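PDB 2P61: hypothetical protein TM_1646 from Thermotoga maritima MSB8, which is of unknown function but belongs to the DUF327 family and folds as a small, almost entirely helical protein. Local coordinates for residues K77-A82 with E119-L124. Numbering follows the deposited sequence. Where two conformers were deposited one is given.
Sequences KRYKNA and EKLMDL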
ATOM      1  N   LYS A  77       9.361  -4.020   7.558  1.00 71.04           N
ATOM      2  CA  LYS A  77       8.982  -4.971   6.483  1.00 71.32           C
ATOM      3  C   LYS A  77       7.574  -5.547   6.439  1.00 71.21           C
ATOM      4  O   LYS A  77       7.065  -5.815   5.305  1.00 72.09           O
ATOM      5  CB  LYS A  77       9.951  -6.099   6.467  1.00 73.26           C
ATOM      6  CG  LYS A  77      11.417  -5.534   6.457  1.00 76.53           C
ATOM      7  CD  LYS A  77      12.508  -6.602   6.234  1.00 80.30           C
ATOM      8  CE  LYS A  77      13.902  -6.102   6.855  1.00 80.67           C
ATOM      9  NZ  LYS A  77      14.473  -7.100   7.853  1.00 80.88           N
ATOM     10  N   ARG A  78       6.921  -5.771   7.601  1.00 68.85           N
ATOM     11  CA  ARG A  78       5.496  -6.046   7.621  1.00 67.94           C
ATOM     12  C   ARG A  78       4.974  -4.920   6.734  1.00 66.07           C
ATOM     13  O   ARG A  78       4.032  -5.154   5.892  1.00 66.70           O
ATOM     14  CB  ARG A  78       4.969  -5.898   9.053  1.00 67.83           C
ATOM     15  CG  ARG A  78       3.741  -6.737   9.436  1.00 66.81           C
ATOM     16  CD  ARG A  78       3.032  -6.320  10.857  1.00 68.95           C
ATOM     17  NE  ARG A  78       1.574  -6.383  10.692  1.00 68.38           N
ATOM     18  CZ  ARG A  78       0.654  -6.132  11.613  1.00 73.26           C
ATOM     19  NH1 ARG A  78       0.995  -5.793  12.860  1.00 80.38           N
ATOM     20  NH2 ARG A  78      -0.644  -6.177  11.274  1.00 73.26           N
ATOM     21  N   TYR A  79       5.612  -3.712   6.879  1.00 63.03           N
ATOM     22  CA  TYR A  79       5.125  -2.485   6.164  1.00 62.20           C
ATOM     23  C   TYR A  79       5.277  -2.495   4.613  1.00 61.36           C
ATOM     24  O   TYR A  79       4.297  -2.318   3.843  1.00 60.03           O
ATOM     25  CB  TYR A  79       5.714  -1.154   6.751  1.00 59.85           C
ATOM     26  CG  TYR A  79       4.923   0.132   6.311  1.00 59.78           C
ATOM     27  CD1 TYR A  79       3.527   0.190   6.433  1.00 58.89           C
ATOM     28  CD2 TYR A  79       5.562   1.245   5.739  1.00 54.72           C
ATOM     29  CE1 TYR A  79       2.782   1.309   5.986  1.00 56.49           C
ATOM     30  CE2 TYR A  79       4.857   2.376   5.326  1.00 54.91           C
ATOM     31  CZ  TYR A  79       3.459   2.411   5.478  1.00 57.82           C
ATOM     32  OH  TYR A  79       2.693   3.530   5.110  1.00 60.52           O
ATOM     33  N   LYS A  80       6.557  -2.578   4.210  1.00 61.50           N
ATOM     34  CA  LYS A  80       7.036  -2.733   2.847  1.00 61.04           C
ATOM     35  C   LYS A  80       6.360  -3.902   2.196  1.00 61.60           C
ATOM     36  O   LYS A  80       5.868  -3.754   1.102  1.00 63.34           O
ATOM     37  CB  LYS A  80       8.528  -2.972   2.903  1.00 60.51           C
ATOM     38  CG  LYS A  80       9.328  -1.794   3.481  1.00 62.46           C
ATOM     39  CD  LYS A  80      10.506  -1.455   2.618  1.00 62.45           C
ATOM     40  CE  LYS A  80      11.625  -0.794   3.371  1.00 65.28           C
ATOM     41  NZ  LYS A  80      12.412   0.066   2.364  1.00 73.92           N
ATOM     42  N   ASN A  81       6.316  -5.071   2.866  1.00 61.87           N
ATOM     43  CA  ASN A  81       5.591  -6.238   2.316  1.00 62.91           C
ATOM     44  C   ASN A  81       4.113  -5.957   2.034  1.00 63.72           C
ATOM     45  O   ASN A  81       3.611  -6.208   0.949  1.00 65.80           O
ATOM     46  CB  ASN A  81       5.699  -7.496   3.196  1.00 61.08           C
ATOM     47  CG  ASN A  81       7.129  -8.074   3.238  1.00 65.01           C
ATOM     48  OD1 ASN A  81       8.014  -7.830   2.366  1.00 63.92           O
ATOM     49  ND2 ASN A  81       7.364  -8.857   4.272  1.00 66.99           N
ATOM     50  N   ALA A  82       3.416  -5.440   3.032  1.00 64.48           N
ATOM     51  CA  ALA A  82       2.022  -5.122   2.949  1.00 62.50           C
ATOM     52  C   ALA A  82       1.801  -4.179   1.825  1.00 63.35           C
ATOM     53  O   ALA A  82       0.875  -4.357   1.055  1.00 64.28           O
ATOM     54  CB  ALA A  82       1.611  -4.498   4.231  1.00 62.54           C
ATOM     55  N   GLU A 119       9.536   6.181  -3.658  1.00 65.97           N
ATOM     56  CA  GLU A 119      10.513   7.190  -3.195  1.00 66.77           C
ATOM     57  C   GLU A 119      10.401   7.371  -1.687  1.00 65.89           C
ATOM     58  O   GLU A 119      11.406   7.560  -1.021  1.00 65.25           O
ATOM     59  CB  GLU A 119      10.326   8.551  -3.840  1.00 67.37           C
ATOM     60  CG  GLU A 119      11.099   8.794  -5.103  1.00 77.44           C
ATOM     61  CD  GLU A 119      12.529   9.384  -4.865  1.00 87.46           C
ATOM     62  OE1 GLU A 119      12.654  10.632  -4.544  1.00 88.64           O
ATOM     63  OE2 GLU A 119      13.506   8.576  -5.036  1.00 85.74           O
ATOM     64  N   LYS A 120       9.172   7.335  -1.157  1.00 64.96           N
ATOM     65  CA  LYS A 120       8.952   7.744   0.213  1.00 65.21           C
ATOM     66  C   LYS A 120       9.373   6.605   1.085  1.00 64.36           C
ATOM     67  O   LYS A 120      10.023   6.806   2.099  1.00 64.33           O
ATOM     68  CB  LYS A 120       7.486   8.110   0.481  1.00 66.37           C
ATOM     69  CG  LYS A 120       6.907   9.010  -0.535  1.00 67.87           C
ATOM     70  CD  LYS A 120       6.969  10.379  -0.020  1.00 76.30           C
ATOM     71  CE  LYS A 120       8.055  11.275  -0.674  1.00 80.80           C
ATOM     72  NZ  LYS A 120       7.783  12.698  -0.153  1.00 82.57           N
ATOM     73  N   LEU A 121       9.009   5.403   0.679  1.00 64.15           N
ATOM     74  CA  LEU A 121       9.608   4.198   1.235  1.00 62.95           C
ATOM     75  C   LEU A 121      11.096   4.266   1.205  1.00 63.13           C
ATOM     76  O   LEU A 121      11.689   3.820   2.170  1.00 64.77           O
ATOM     77  CB  LEU A 121       9.123   2.952   0.553  1.00 62.71           C
ATOM     78  CG  LEU A 121       7.686   2.479   0.853  1.00 60.59           C
ATOM     79  CD1 LEU A 121       7.459   1.149   0.158  1.00 52.43           C
ATOM     80  CD2 LEU A 121       7.573   2.279   2.330  1.00 58.47           C
ATOM     81  N   MET A 122      11.754   4.852   0.196  1.00 62.57           N
ATOM     82  CA  MET A 122      13.216   4.901   0.278  0.50 62.81           C
ATOM     83  C   MET A 122      13.727   6.058   1.178  1.00 64.25           C
ATOM     84  O   MET A 122      14.738   5.911   1.878  1.00 64.82           O
ATOM     85  CB  MET A 122      13.869   4.848  -1.109  0.50 62.72           C
ATOM     86  CG  MET A 122      15.447   4.972  -1.188  0.50 61.64           C
ATOM     87  SD  MET A 122      16.475   3.723  -0.360  0.50 54.13           S
ATOM     88  CE  MET A 122      15.718   2.302  -1.120  0.50 52.75           C
ATOM     89  N   ASP A 123      13.030   7.201   1.211  1.00 64.47           N
ATOM     90  CA  ASP A 123      13.312   8.220   2.181  1.00 63.98           C
ATOM     91  C   ASP A 123      13.143   7.635   3.569  1.00 63.51           C
ATOM     92  O   ASP A 123      14.019   7.763   4.371  1.00 64.29           O
ATOM     93  CB  ASP A 123      12.425   9.459   1.981  1.00 64.38           C
ATOM     94  CG  ASP A 123      12.666  10.141   0.639  1.00 68.08           C
ATOM     95  OD1 ASP A 123      13.686   9.820  -0.016  1.00 71.93           O
ATOM     96  OD2 ASP A 123      11.859  11.013   0.217  1.00 72.97           O
ATOM     97  N   LEU A 124      12.035   6.988   3.864  1.00 63.45           N
ATOM     98  CA  LEU A 124      11.800   6.449   5.197  1.00 65.13           C
ATOM     99  C   LEU A 124      12.959   5.530   5.664  1.00 66.13           C
ATOM    100  O   LEU A 124      13.671   5.866   6.608  1.00 66.17           O
ATOM    101  CB  LEU A 124      10.462   5.704   5.162  1.00 65.80           C
ATOM    102  CG  LEU A 124       9.792   4.809   6.200  1.00 68.20           C
ATOM    103  CD1 LEU A 124      10.333   5.014   7.534  1.00 73.98           C
ATOM    104  CD2 LEU A 124       8.395   5.245   6.227  1.00 70.67           C
TER
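K80 and L121 meet through the hydroxyl of T125, one turn beyond L121: T125 OG1 is hydrogen-bonded both to K80 NZ and to L121 O, and so links helices 73-95 and 105-129. The direct approach of K80 NZ to L121 O, at 3.8 Å, is too long for a hydrogen bond. The lysine reaches across to the L121 carbonyl with its terminal nitrogen alone, CG lying anti to its own carbonyl carbon (chi1 -63°) and the chain bent at chi2 (-132°). L121 itself points its isobutyl group at helix 73-95. L121 CD2 approaches the CD2 and CE2 atoms of Y79 obliquely, lying 4.0 Å from Y79 CE2 and 4.1 Å from Y79 CD2. With chi1 at -163°, CG of Y79 lies opposite the backbone N and the ring turns in toward helix 105-129. The Y79 hydroxyl is hydrogen-bonded to N146 OD1 of helix 138-153, while I145 of that helix and S63 and L67 of helix 37-69 also touch the tyrosine side chain. Y79 thus touches all three other helices of the bundle. No direct hydrogen bond joins the two segments: they meet through one buried apolar contact, Y79 with L121, while their polar link is indirect, K80 reaching L121 O by way of the T125 hydroxyl on the partly exposed flank.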